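Local coordinates for protein pseudouridylate synthase RPUSD4, mitochondrial (Homo sapiens, PDB 5UBA) that catalyses the isomerisation of uridine to pseudouridine in mitochondrial RNAs, including 16S ribosomal RNA, a modification required for assembly of a functional mitochondrial ribosome, at residues N35-K41 with G88-W94; H77-R81 with V102-F106; P125-D131 with A173-V179; K147-S151 with K198-H204. All blocks are in the same frame, centred on the assembly; numbering follows the deposited sequence. Where two conformers were deposited one is given.

Contact 1: N35-K41 with G88-W94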
loop_
_atom_site.group_PDB
_atom_site.type_symbol
_atom_site.label_atom_id
_atom_site.label_comp_id
_atom_site.label_asym_id
_atom_site.label_seq_id
_atom_site.Cartn_x
_atom_site.Cartn_y
_atom_site.Cartn_z
ATOM N N ASN A 35 -0.774 -22.381 10.875
ATOM C CA ASN A 35 0.192 -21.331 11.198
ATOM C C ASN A 35 -0.366 -19.902 11.116
ATOM O O ASN A 35 -0.047 -19.063 11.951
ATOM C CB ASN A 35 1.383 -21.385 10.237
ATOM C CG ASN A 35 2.124 -22.713 10.273
ATOM O OD1 ASN A 35 2.411 -23.301 9.232
ATOM N ND2 ASN A 35 2.451 -23.165 11.457
ATOM N N LEU A 36 -1.165 -19.651 10.079
ATOM C CA LEU A 36 -1.487 -18.270 9.678
ATOM C C LEU A 36 -2.977 -18.005 9.583
ATOM O O LEU A 36 -3.770 -18.891 9.256
ATOM C CB LEU A 36 -0.882 -17.954 8.308
ATOM C CG LEU A 36 0.589 -18.264 8.067
ATOM C CD1 LEU A 36 0.926 -17.898 6.624
ATOM C CD2 LEU A 36 1.453 -17.467 9.014
ATOM N N VAL A 37 -3.329 -16.752 9.846
ATOM C CA VAL A 37 -4.633 -16.190 9.488
ATOM C C VAL A 37 -4.341 -14.986 8.599
ATOM O O VAL A 37 -3.691 -14.043 9.037
ATOM C CB VAL A 37 -5.430 -15.731 10.718
ATOM C CG1 VAL A 37 -6.764 -15.125 10.287
ATOM C CG2 VAL A 37 -5.680 -16.913 11.656
ATOM N N VAL A 38 -4.844 -15.019 7.367
ATOM C CA VAL A 38 -4.577 -13.929 6.421
ATOM C C VAL A 38 -5.864 -13.139 6.251
ATOM O O VAL A 38 -6.865 -13.706 5.809
ATOM C CB VAL A 38 -4.059 -14.440 5.069
ATOM C CG1 VAL A 38 -3.674 -13.252 4.189
ATOM C CG2 VAL A 38 -2.892 -15.389 5.289
ATOM N N ILE A 39 -5.807 -11.858 6.586
ATOM C CA ILE A 39 -6.964 -10.964 6.511
ATOM C C ILE A 39 -6.843 -9.992 5.336
ATOM O O ILE A 39 -5.785 -9.837 4.723
ATOM C CB ILE A 39 -7.195 -10.190 7.821
ATOM C CG1 ILE A 39 -6.042 -9.259 8.134
ATOM C CG2 ILE A 39 -7.446 -11.153 8.972
ATOM C CD1 ILE A 39 -6.306 -8.334 9.291
ATOM N N ASN A 40 -7.965 -9.342 5.058
ATOM C CA ASN A 40 -8.074 -8.264 4.110
ATOM C C ASN A 40 -8.243 -6.982 4.914
ATOM O O ASN A 40 -9.336 -6.698 5.472
ATOM C CB ASN A 40 -9.252 -8.542 3.185
ATOM C CG ASN A 40 -9.529 -7.409 2.229
ATOM O OD1 ASN A 40 -8.845 -6.400 2.239
ATOM N ND2 ASN A 40 -10.549 -7.586 1.390
ATOM N N LYS A 41 -7.163 -6.219 5.054
ATOM C CA LYS A 41 -7.199 -5.049 5.913
ATOM C C LYS A 41 -8.071 -3.969 5.272
ATOM O O LYS A 41 -7.853 -3.621 4.121
ATOM C CB LYS A 41 -5.806 -4.468 6.207
ATOM C CG LYS A 41 -5.816 -3.439 7.336
ATOM C CD LYS A 41 -4.516 -2.685 7.531
ATOM C CE LYS A 41 -4.289 -1.583 6.548
ATOM N NZ LYS A 41 -5.333 -0.494 6.481
ATOM N N GLY A 88 -5.890 -4.558 1.906
ATOM C CA GLY A 88 -5.583 -5.838 1.333
ATOM C C GLY A 88 -4.777 -6.781 2.199
ATOM O O GLY A 88 -4.944 -6.819 3.408
ATOM N N VAL A 89 -3.904 -7.560 1.552
ATOM C CA VAL A 89 -3.372 -8.783 2.175
ATOM C C VAL A 89 -2.524 -8.490 3.404
ATOM O O VAL A 89 -1.545 -7.746 3.356
ATOM C CB VAL A 89 -2.499 -9.606 1.185
ATOM C CG1 VAL A 89 -1.991 -10.874 1.882
ATOM C CG2 VAL A 89 -3.268 -10.017 -0.050
ATOM N N MET A 90 -2.907 -9.098 4.521
ATOM C CA MET A 90 -2.168 -8.935 5.774
ATOM C C MET A 90 -2.133 -10.273 6.521
ATOM O O MET A 90 -3.177 -10.843 6.856
ATOM C CB MET A 90 -2.764 -7.817 6.633
ATOM C CG MET A 90 -1.975 -7.544 7.896
ATOM S SD MET A 90 -2.716 -6.170 8.784
ATOM C CE MET A 90 -1.680 -6.177 10.241
ATOM N N VAL A 91 -0.913 -10.745 6.787
ATOM C CA VAL A 91 -0.655 -12.039 7.399
ATOM C C VAL A 91 -0.479 -11.891 8.922
ATOM O O VAL A 91 0.289 -11.066 9.399
ATOM C CB VAL A 91 0.638 -12.670 6.821
ATOM C CG1 VAL A 91 0.935 -13.998 7.483
ATOM C CG2 VAL A 91 0.540 -12.836 5.316
ATOM N N LEU A 92 -1.241 -12.704 9.642
ATOM C CA LEU A 92 -1.142 -12.834 11.089
ATOM C C LEU A 92 -0.752 -14.271 11.402
ATOM O O LEU A 92 -1.026 -15.174 10.631
ATOM C CB LEU A 92 -2.508 -12.555 11.732
ATOM C CG LEU A 92 -3.178 -11.239 11.369
ATOM C CD1 LEU A 92 -4.580 -11.133 11.981
ATOM C CD2 LEU A 92 -2.334 -10.080 11.813
ATOM N N ALA A 93 -0.097 -14.478 12.553
ATOM C CA ALA A 93 0.304 -15.813 12.985
ATOM C C ALA A 93 -0.195 -16.151 14.382
ATOM O O ALA A 93 -0.173 -15.299 15.264
ATOM C CB ALA A 93 1.808 -15.939 12.981
ATOM N N TRP A 94 -0.544 -17.403 14.562
ATOM C CA TRP A 94 -0.960 -17.906 15.880
ATOM C C TRP A 94 0.176 -17.932 16.914
ATOM O O TRP A 94 -0.032 -17.574 18.074
ATOM C CB TRP A 94 -1.510 -19.322 15.706
ATOM C CG TRP A 94 -2.823 -19.355 15.046
ATOM C CD1 TRP A 94 -3.132 -19.867 13.825
ATOM C CD2 TRP A 94 -4.044 -18.854 15.597
ATOM N NE1 TRP A 94 -4.480 -19.699 13.571
ATOM C CE2 TRP A 94 -5.056 -19.071 14.640
ATOM C CE3 TRP A 94 -4.371 -18.218 16.800
ATOM C CZ2 TRP A 94 -6.400 -18.693 14.861
ATOM C CZ3 TRP A 94 -5.704 -17.854 17.022
ATOM C CH2 TRP A 94 -6.684 -18.087 16.052
#
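Val-37 meets the indole of Trp-94 through one methyl, CG2, which approaches the ring obliquely and lies 3.6 Å from Trp-94 NE1. That methyl sits beside the backbone N because CG1 takes the position anti to it (chi1 179°). On the same face of the sheet Ile-39 and Met-90 run side by side, Ile-39 CG1 being 3.9 Å from Met-90 CB. The other face carries Leu-36 CD2 against Val-91 CG1 at 3.8 Å and Val-38 CG1 against Val-89 CG1 at 3.7 Å. Replacing Trp-94 by an alanine would probably open a gap beside Val-37 CG2 and leave His-69, whose ring stacks on the indole, without its partner. These side chains are positioned by paired backbone bonds, among them Ile-39 N to Met-90 O at 2.8 Å (N-H...O angle 160°), with Gly-88 and Lys-41 exchanging bonds at one end and Trp-94 N reaching Asn-35 O at the other. Farther out, helix 57-69 covers the Val-37 and Met-90 face, while strands 252-259 and 269-272 lie against Leu-36 and Val-91. Lys-41 sends NZ to the carbonyl oxygens of Thr-86, Lys-84 and Leu-45, near Asp-83, the probable catalytic aspartate. The strand directions differ by 154°, an antiparallel pair at the centre of a four-stranded sheet in the RluA-family pseudouridine synthase domain.

Contact 2: H77-R81 with V102-F106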
loop_
_atom_site.group_PDB
_atom_site.type_symbol
_atom_site.label_atom_id
_atom_site.label_comp_id
_atom_site.label_asym_id
_atom_site.label_seq_id
_atom_site.Cartn_x
_atom_site.Cartn_y
_atom_site.Cartn_z
ATOM N N HIS A 77 -0.579 -12.721 16.340
ATOM C CA HIS A 77 0.612 -11.907 16.226
ATOM C C HIS A 77 0.757 -11.288 14.847
ATOM O O HIS A 77 0.552 -11.948 13.827
ATOM C CB HIS A 77 1.834 -12.791 16.467
ATOM C CG HIS A 77 1.836 -13.410 17.820
ATOM N ND1 HIS A 77 2.434 -12.810 18.903
ATOM C CD2 HIS A 77 1.284 -14.556 18.271
ATOM C CE1 HIS A 77 2.244 -13.562 19.974
ATOM N NE2 HIS A 77 1.547 -14.624 19.620
ATOM N N LEU A 78 1.172 -10.033 14.858
ATOM C CA LEU A 78 1.557 -9.304 13.641
ATOM C C LEU A 78 2.813 -9.928 13.034
ATOM O O LEU A 78 3.742 -10.335 13.761
ATOM C CB LEU A 78 1.882 -7.846 13.960
ATOM C CG LEU A 78 0.757 -6.961 14.504
ATOM C CD1 LEU A 78 1.291 -5.606 14.936
ATOM C CD2 LEU A 78 -0.367 -6.829 13.481
ATOM N N CYS A 79 2.813 -10.016 11.704
ATOM C CA CYS A 79 4.000 -10.445 10.927
ATOM C C CYS A 79 4.633 -9.376 10.048
ATOM O O CYS A 79 5.753 -9.560 9.590
ATOM C CB CYS A 79 3.600 -11.604 10.041
ATOM S SG CYS A 79 3.058 -13.078 10.946
ATOM N N HIS A 80 3.889 -8.333 9.724
ATOM C CA HIS A 80 4.324 -7.233 8.874
ATOM C C HIS A 80 3.280 -6.137 8.978
ATOM O O HIS A 80 2.197 -6.347 9.532
ATOM C CB HIS A 80 4.498 -7.681 7.420
ATOM C CG HIS A 80 3.230 -8.093 6.753
ATOM N ND1 HIS A 80 2.741 -7.432 5.641
ATOM C CD2 HIS A 80 2.371 -9.112 7.006
ATOM C CE1 HIS A 80 1.641 -8.042 5.234
ATOM N NE2 HIS A 80 1.369 -9.031 6.069
ATOM N N ARG A 81 3.598 -4.976 8.447
ATOM C CA ARG A 81 2.703 -3.829 8.602
ATOM C C ARG A 81 2.235 -3.336 7.241
ATOM O O ARG A 81 2.912 -3.524 6.229
ATOM C CB ARG A 81 3.397 -2.718 9.418
ATOM C CG ARG A 81 4.336 -1.782 8.664
ATOM C CD ARG A 81 5.486 -2.487 7.976
ATOM N N VAL A 102 8.185 -15.242 9.962
ATOM C CA VAL A 102 7.628 -14.477 8.847
ATOM C C VAL A 102 8.224 -13.073 8.764
ATOM O O VAL A 102 8.521 -12.606 7.660
ATOM C CB VAL A 102 6.084 -14.435 8.902
ATOM C CG1 VAL A 102 5.530 -13.623 7.729
ATOM C CG2 VAL A 102 5.547 -15.851 8.814
ATOM N N GLN A 103 8.388 -12.402 9.901
ATOM C CA GLN A 103 9.050 -11.102 9.972
ATOM C C GLN A 103 10.447 -11.201 9.338
ATOM O O GLN A 103 10.834 -10.312 8.581
ATOM C CB GLN A 103 9.148 -10.615 11.424
ATOM C CG GLN A 103 7.825 -10.188 12.050
ATOM C CD GLN A 103 7.859 -10.201 13.572
ATOM O OE1 GLN A 103 8.919 -10.026 14.173
ATOM N NE2 GLN A 103 6.698 -10.399 14.201
ATOM N N GLU A 104 11.149 -12.298 9.631
ATOM C CA GLU A 104 12.503 -12.504 9.079
ATOM C C GLU A 104 12.465 -12.719 7.563
ATOM O O GLU A 104 13.357 -12.236 6.863
ATOM C CB GLU A 104 13.193 -13.655 9.813
ATOM C CG GLU A 104 14.632 -13.977 9.418
ATOM C CD GLU A 104 15.633 -12.894 9.736
ATOM O OE1 GLU A 104 15.313 -11.837 10.341
ATOM O OE2 GLU A 104 16.815 -13.114 9.349
ATOM N N LEU A 105 11.449 -13.411 7.050
ATOM C CA LEU A 105 11.260 -13.516 5.604
ATOM C C LEU A 105 11.112 -12.145 4.958
ATOM O O LEU A 105 11.689 -11.897 3.875
ATOM C CB LEU A 105 10.073 -14.411 5.254
ATOM C CG LEU A 105 10.146 -15.894 5.630
ATOM C CD1 LEU A 105 8.861 -16.631 5.338
ATOM C CD2 LEU A 105 11.327 -16.560 4.927
ATOM N N PHE A 106 10.352 -11.244 5.584
ATOM C CA PHE A 106 10.237 -9.893 5.061
ATOM C C PHE A 106 11.556 -9.131 5.150
ATOM O O PHE A 106 11.945 -8.468 4.203
ATOM C CB PHE A 106 9.136 -9.076 5.773
ATOM C CG PHE A 106 7.736 -9.372 5.305
ATOM C CD1 PHE A 106 7.169 -8.649 4.273
ATOM C CD2 PHE A 106 6.984 -10.342 5.912
ATOM C CE1 PHE A 106 5.869 -8.904 3.862
ATOM C CE2 PHE A 106 5.692 -10.616 5.498
ATOM C CZ PHE A 106 5.135 -9.889 4.459
#
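The imidazole of His-80 and the phenyl ring of Phe-106 form an offset stack, their planes inclined by 12° and their centroids 4.5 Å apart. Phe-106 CZ lies over one face of the imidazole, displaced toward its rim and 3.5 Å from His-80 CG. The displacement brings the methylene of His-80 over the middle of the phenyl face, where CB stands 3.7 Å from the Phe-106 centroid in a CH-pi contact nearly along the ring normal. At the phenyl edge, in the ring plane, is Val-102 CG1, from one turn earlier in the same helix. The imidazole reaches its place with CG between the backbone N and the carbonyl carbon (chi1 65°), and its rotation is further fixed by NE2, which is hydrogen-bonded to the backbone N of Val-91. Val-102 CG1 also touches Cys-79 CB, at 3.6 Å, and so contacts both the phenyl edge and the neighbouring segment.

Topologically, this packs helix 96-107 against the outermost strand 77-78 of the four-stranded sheet and the loop that follows it, within the pseudouridine synthase domain; the His-80 side chain lies about 10 Å from that of Asp-83, the catalytic aspartate by similarity.

Beside the apolar patch Gln-103 extends its chain along the loop. Its CG passes 3.3 Å from Cys-79 O, and NE2 donates to Leu-78 O at 3.0 Å. The acceptor lies close to the Gln-103 amide plane, but the bond is bent, with an N-H...O angle of 143°. Leu-78 turns its end away from helix 96-107 and packs on Ile-57 and Leu-61 of helix 57-69.

Contact 3: P125-D131 with A173-V179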
loop_
_atom_site.group_PDB
_atom_site.type_symbol
_atom_site.label_atom_id
_atom_site.label_comp_id
_atom_site.label_asym_id
_atom_site.label_seq_id
_atom_site.Cartn_x
_atom_site.Cartn_y
_atom_site.Cartn_z
ATOM N N PRO A 125 9.067 5.331 -18.710
ATOM C CA PRO A 125 8.481 4.251 -19.499
ATOM C C PRO A 125 7.372 3.511 -18.747
ATOM O O PRO A 125 7.247 3.666 -17.540
ATOM C CB PRO A 125 9.659 3.295 -19.707
ATOM C CG PRO A 125 10.867 4.139 -19.561
ATOM C CD PRO A 125 10.513 5.141 -18.502
ATOM N N SER A 126 6.608 2.706 -19.456
ATOM C CA SER A 126 5.450 2.022 -18.850
ATOM C C SER A 126 5.837 0.893 -17.895
ATOM O O SER A 126 4.989 0.429 -17.139
ATOM C CB SER A 126 4.491 1.502 -19.922
ATOM O OG SER A 126 5.164 0.666 -20.814
ATOM N N ALA A 127 7.083 0.438 -17.940
ATOM C CA ALA A 127 7.627 -0.518 -16.982
ATOM C C ALA A 127 9.067 -0.145 -16.652
ATOM O O ALA A 127 9.796 0.394 -17.491
ATOM C CB ALA A 127 7.529 -1.941 -17.504
ATOM N N GLY A 128 9.478 -0.369 -15.415
ATOM C CA GLY A 128 10.823 -0.033 -15.031
ATOM C C GLY A 128 11.077 -0.178 -13.560
ATOM O O GLY A 128 10.413 -0.980 -12.880
ATOM N N VAL A 129 12.022 0.606 -13.050
ATOM C CA VAL A 129 12.390 0.557 -11.644
ATOM C C VAL A 129 12.871 1.935 -11.171
ATOM O O VAL A 129 13.729 2.556 -11.801
ATOM C CB VAL A 129 13.442 -0.551 -11.390
ATOM C CG1 VAL A 129 14.726 -0.270 -12.152
ATOM C CG2 VAL A 129 13.705 -0.712 -9.907
ATOM N N VAL A 130 12.315 2.397 -10.052
ATOM C CA VAL A 130 12.670 3.670 -9.440
ATOM C C VAL A 130 13.571 3.278 -8.283
ATOM O O VAL A 130 13.169 2.534 -7.394
ATOM C CB VAL A 130 11.443 4.468 -8.963
ATOM C CG1 VAL A 130 11.883 5.789 -8.334
ATOM C CG2 VAL A 130 10.467 4.688 -10.110
ATOM N N ASP A 131 14.820 3.754 -8.305
ATOM C CA ASP A 131 15.820 3.351 -7.283
ATOM C C ASP A 131 16.474 4.516 -6.538
ATOM O O ASP A 131 17.571 4.370 -5.971
ATOM C CB ASP A 131 16.876 2.427 -7.912
ATOM C CG ASP A 131 17.591 3.055 -9.090
ATOM O OD1 ASP A 131 17.583 4.300 -9.222
ATOM O OD2 ASP A 131 18.175 2.287 -9.891
ATOM N N ALA A 173 16.176 2.523 -1.548
ATOM C CA ALA A 173 14.757 2.334 -1.864
ATOM C C ALA A 173 14.642 1.950 -3.325
ATOM O O ALA A 173 15.129 2.668 -4.202
ATOM C CB ALA A 173 13.988 3.617 -1.588
ATOM N N VAL A 174 13.998 0.814 -3.587
ATOM C CA VAL A 174 13.846 0.276 -4.918
ATOM C C VAL A 174 12.420 -0.232 -5.089
ATOM O O VAL A 174 11.947 -1.082 -4.330
ATOM C CB VAL A 174 14.807 -0.884 -5.124
ATOM C CG1 VAL A 174 14.634 -1.494 -6.498
ATOM C CG2 VAL A 174 16.234 -0.401 -4.884
ATOM N N THR A 175 11.763 0.280 -6.125
ATOM C CA THR A 175 10.400 -0.098 -6.511
ATOM C C THR A 175 10.384 -0.509 -7.965
ATOM O O THR A 175 10.755 0.299 -8.823
ATOM C CB THR A 175 9.473 1.120 -6.358
ATOM O OG1 THR A 175 9.516 1.588 -5.010
ATOM C CG2 THR A 175 8.040 0.771 -6.740
ATOM N N GLN A 176 9.953 -1.728 -8.262
ATOM C CA GLN A 176 9.698 -2.149 -9.636
ATOM C C GLN A 176 8.265 -1.775 -9.961
ATOM O O GLN A 176 7.390 -1.858 -9.090
ATOM C CB GLN A 176 9.942 -3.648 -9.809
ATOM C CG GLN A 176 11.404 -3.964 -9.527
ATOM C CD GLN A 176 11.775 -5.424 -9.590
ATOM O OE1 GLN A 176 10.976 -6.294 -9.956
ATOM N NE2 GLN A 176 13.029 -5.702 -9.247
ATOM N N TYR A 177 7.999 -1.405 -11.208
ATOM C CA TYR A 177 6.634 -1.086 -11.627
ATOM C C TYR A 177 6.336 -1.518 -13.029
ATOM O O TYR A 177 7.235 -1.620 -13.853
ATOM C CB TYR A 177 6.346 0.398 -11.466
ATOM C CG TYR A 177 7.042 1.255 -12.498
ATOM C CD1 TYR A 177 8.334 1.724 -12.295
ATOM C CD2 TYR A 177 6.392 1.583 -13.682
ATOM C CE1 TYR A 177 8.973 2.500 -13.265
ATOM C CE2 TYR A 177 7.014 2.371 -14.642
ATOM C CZ TYR A 177 8.299 2.827 -14.416
ATOM O OH TYR A 177 8.950 3.603 -15.395
ATOM N N GLN A 178 5.058 -1.758 -13.291
ATOM C CA GLN A 178 4.569 -2.145 -14.598
ATOM C C GLN A 178 3.165 -1.609 -14.749
ATOM O O GLN A 178 2.273 -1.969 -13.959
ATOM C CB GLN A 178 4.526 -3.672 -14.681
ATOM C CG GLN A 178 3.814 -4.249 -15.881
ATOM C CD GLN A 178 4.566 -4.026 -17.150
ATOM O OE1 GLN A 178 5.637 -4.600 -17.338
ATOM N NE2 GLN A 178 4.013 -3.203 -18.042
ATOM N N VAL A 179 2.933 -0.802 -15.768
ATOM C CA VAL A 179 1.573 -0.405 -16.103
ATOM C C VAL A 179 0.797 -1.633 -16.587
ATOM O O VAL A 179 1.276 -2.362 -17.470
ATOM C CB VAL A 179 1.545 0.712 -17.167
ATOM C CG1 VAL A 179 0.136 0.909 -17.717
ATOM C CG2 VAL A 179 2.139 1.996 -16.599
HETATM O O HOH W 1 18.067 3.457 -3.598
#
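The phenol ring of Tyr-177 lies flat beneath the backbone of strand 127-130, with Gly-128 N over the centre of one face and Ala-127 C nearer its rim. Its CG stands between the backbone N and the carbonyl carbon (chi1 73°), which swings the ring across to the partner strand. Pro-125 O lies at the ring edge, near its plane, and accepts a 2.7 Å hydrogen bond from Tyr-177 OH, the donor tilted 32° from the carbonyl plane. Gly-128 suits this overlap, since a CB there would come tight against the hydroxyl. The side chains of Val-130 and Tyr-177 cross at about a right angle, Val-130 CG2 being 4.1 Å from Tyr-177 CE1 and oblique to the ring. On the opposite face of the sheet, which carries Val-129 and Gln-176, Gln-178 OE1 approaches Ala-127 CB. Substituting a phenylalanine for Tyr-177 would probably keep the ring packing but leave Pro-125 O without its hydroxyl partner. Antiparallel backbone bonds fix the register: Gly-128 and Tyr-177 bond in both directions, N to O at 3.0 Å each way, and Val-130 and Thr-175 likewise, at 2.9 Å. Val-179 N reaches Ser-126 O at 2.8 Å, and a water links Asp-131 O to Ala-173 N beyond the last pair. The chemistry implies an outer strand of the larger mixed sheet held chiefly through main-chain bonds, with one aromatic side chain adding both a packed face and a polar tie to the residues just ahead of strand 127-130.

Contact 4: K147-S151 with K198-H204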
loop_
_atom_site.group_PDB
_atom_site.type_symbol
_atom_site.label_atom_id
_atom_site.label_comp_id
_atom_site.label_asym_id
_atom_site.label_seq_id
_atom_site.Cartn_x
_atom_site.Cartn_y
_atom_site.Cartn_z
ATOM N N LYS A 147 7.764 12.740 7.334
ATOM C CA LYS A 147 8.239 13.603 6.258
ATOM C C LYS A 147 9.262 12.877 5.382
ATOM O O LYS A 147 10.447 12.799 5.745
ATOM C CB LYS A 147 8.861 14.871 6.841
ATOM N N MET A 148 8.803 12.357 4.237
ATOM C CA MET A 148 9.650 11.588 3.307
ATOM C C MET A 148 9.862 12.330 1.996
ATOM O O MET A 148 8.912 12.863 1.411
ATOM C CB MET A 148 9.026 10.221 2.999
ATOM C CG MET A 148 8.475 9.471 4.197
ATOM S SD MET A 148 9.664 9.176 5.513
ATOM C CE MET A 148 8.589 8.784 6.881
ATOM N N THR A 149 11.113 12.346 1.530
ATOM C CA THR A 149 11.470 12.926 0.228
ATOM C C THR A 149 12.537 12.071 -0.456
ATOM O O THR A 149 13.097 11.171 0.164
ATOM C CB THR A 149 12.013 14.358 0.397
ATOM O OG1 THR A 149 13.055 14.361 1.383
ATOM C CG2 THR A 149 10.897 15.308 0.834
ATOM N N LEU A 150 12.810 12.356 -1.726
ATOM C CA LEU A 150 13.894 11.701 -2.445
ATOM C C LEU A 150 15.221 12.365 -2.115
ATOM O O LEU A 150 15.257 13.549 -1.768
ATOM C CB LEU A 150 13.667 11.750 -3.965
ATOM C CG LEU A 150 12.405 11.050 -4.475
ATOM C CD1 LEU A 150 12.333 11.107 -5.987
ATOM C CD2 LEU A 150 12.389 9.610 -4.018
ATOM N N SER A 151 16.302 11.599 -2.256
ATOM C CA SER A 151 17.662 12.093 -2.011
ATOM C C SER A 151 18.556 11.679 -3.187
ATOM O O SER A 151 19.249 10.665 -3.114
ATOM C CB SER A 151 18.166 11.541 -0.682
ATOM O OG SER A 151 19.523 11.883 -0.446
ATOM N N LYS A 198 9.324 3.424 4.442
ATOM C CA LYS A 198 8.068 4.131 4.689
ATOM C C LYS A 198 7.647 5.006 3.506
ATOM O O LYS A 198 8.434 5.835 3.007
ATOM C CB LYS A 198 8.249 4.996 5.942
ATOM C CG LYS A 198 7.064 5.880 6.316
ATOM C CD LYS A 198 5.849 5.066 6.681
ATOM C CE LYS A 198 4.870 5.900 7.493
ATOM N NZ LYS A 198 3.793 5.012 7.986
ATOM N N HIS A 199 6.421 4.786 3.032
ATOM C CA HIS A 199 5.831 5.537 1.922
ATOM C C HIS A 199 6.584 5.432 0.599
ATOM O O HIS A 199 6.376 6.238 -0.293
ATOM C CB HIS A 199 5.598 7.004 2.287
ATOM C CG HIS A 199 4.539 7.197 3.313
ATOM N ND1 HIS A 199 4.273 8.426 3.870
ATOM C CD2 HIS A 199 3.685 6.322 3.889
ATOM C CE1 HIS A 199 3.283 8.298 4.735
ATOM N NE2 HIS A 199 2.910 7.033 4.769
ATOM N N GLN A 200 7.411 4.399 0.431
ATOM C CA GLN A 200 8.249 4.368 -0.759
ATOM C C GLN A 200 7.453 4.317 -2.049
ATOM O O GLN A 200 7.837 4.949 -2.999
ATOM C CB GLN A 200 9.319 3.274 -0.711
ATOM C CG GLN A 200 8.928 1.857 -1.010
ATOM C CD GLN A 200 10.176 1.008 -1.220
ATOM O OE1 GLN A 200 10.886 0.754 -0.255
ATOM N NE2 GLN A 200 10.455 0.584 -2.460
ATOM N N LEU A 201 6.360 3.569 -2.103
ATOM C CA LEU A 201 5.566 3.502 -3.349
ATOM C C LEU A 201 4.987 4.854 -3.726
ATOM O O LEU A 201 5.015 5.258 -4.908
ATOM C CB LEU A 201 4.439 2.459 -3.272
ATOM C CG LEU A 201 4.889 1.025 -2.990
ATOM C CD1 LEU A 201 3.692 0.102 -2.953
ATOM C CD2 LEU A 201 5.922 0.557 -3.994
ATOM N N ARG A 202 4.439 5.534 -2.730
ATOM C CA ARG A 202 3.852 6.848 -2.947
ATOM C C ARG A 202 4.871 7.876 -3.370
ATOM O O ARG A 202 4.616 8.663 -4.282
ATOM C CB ARG A 202 3.093 7.293 -1.697
ATOM C CG ARG A 202 1.889 6.427 -1.409
ATOM C CD ARG A 202 1.401 6.621 0.004
ATOM N NE ARG A 202 0.792 7.924 0.179
ATOM C CZ ARG A 202 0.293 8.368 1.328
ATOM N NH1 ARG A 202 0.330 7.595 2.408
ATOM N NH2 ARG A 202 -0.249 9.581 1.398
ATOM N N VAL A 203 6.015 7.877 -2.710
ATOM C CA VAL A 203 7.080 8.865 -2.985
ATOM C C VAL A 203 7.738 8.552 -4.324
ATOM O O VAL A 203 7.922 9.446 -5.159
ATOM C CB VAL A 203 8.074 8.926 -1.820
ATOM C CG1 VAL A 203 9.297 9.801 -2.132
ATOM C CG2 VAL A 203 7.360 9.427 -0.568
ATOM N N HIS A 204 8.038 7.295 -4.589
ATOM C CA HIS A 204 8.621 6.959 -5.886
ATOM C C HIS A 204 7.685 7.284 -7.048
ATOM O O HIS A 204 8.114 7.807 -8.076
ATOM C CB HIS A 204 9.029 5.501 -5.917
ATOM C CG HIS A 204 10.366 5.243 -5.309
ATOM N ND1 HIS A 204 10.845 3.973 -5.115
ATOM C CD2 HIS A 204 11.354 6.089 -4.932
ATOM C CE1 HIS A 204 12.080 4.043 -4.637
ATOM N NE2 HIS A 204 12.411 5.315 -4.508
#
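Met-148 lays its terminal methyl across the aliphatic part of Lys-198, the two side chains crossing at about a right angle, with Met-148 CE 3.3 Å from Lys-198 CG, a tight carbon pair. The methionine chain bends at chi2 (-57°), which brings the terminal methyl over Lys-198 CG. Nearer the backbone, Met-148 CB rests 4.0 Å from Val-203 CG2. The other branch of this valine, CG1, anti to the backbone N (chi1 173°), faces Leu-150, whose CD2 comes within 3.6 Å as the side chains slide past each other in opposite directions; the two branches thus serve different neighbours. The same leucine methyl lies in the plane of the His-204 ring, at its edge, 3.8 Å from CD2 of that histidine. No hydrogen bond joins the two segments; the contact is made by van der Waals packing.

The polar groups look elsewhere. Lys-198 NZ forms a salt bridge with Asp-83, the catalytic aspartate by similarity, so Met-148 packs on the stem of a lysine whose tip is in that site. The His-204 ring is held by bonds from its two nitrogens to Thr-175 OG1 and Ile-132 O, which fix the edge offered to Leu-150. His-199 occupies the N-cap position of helix 200-209, and strand 149-150, paired with strand 134-135, packs against the start of that helix through Val-203 and His-204, while Leu-201 of the helix meets strand 186-193.

In the fold
All four contacts belong to the pseudouridine synthase domain. Contacts 1 and 2 cross along the chain and share the four-stranded sheet, where strands 89-93 and 77-78 are neighbours; their centres are 10 Å apart. Contacts 3 and 4 come later, also alternate, and have centres 14 Å apart, touching where Thr-175 OG1 approaches His-204 ND1 at 2.7 Å. Contacts 1 and 3 lie on opposite sides of the chain's centre, their centres about 27 Å apart. Both groups reach toward Asp-83: Lys-198 of contact 4 forms a salt bridge with its carboxylate, whereas the Lys-41 side chain of contact 1 is about 6 Å from that of Asp-83, consistent with a catalytic site, assigned by similarity, approached from both groups.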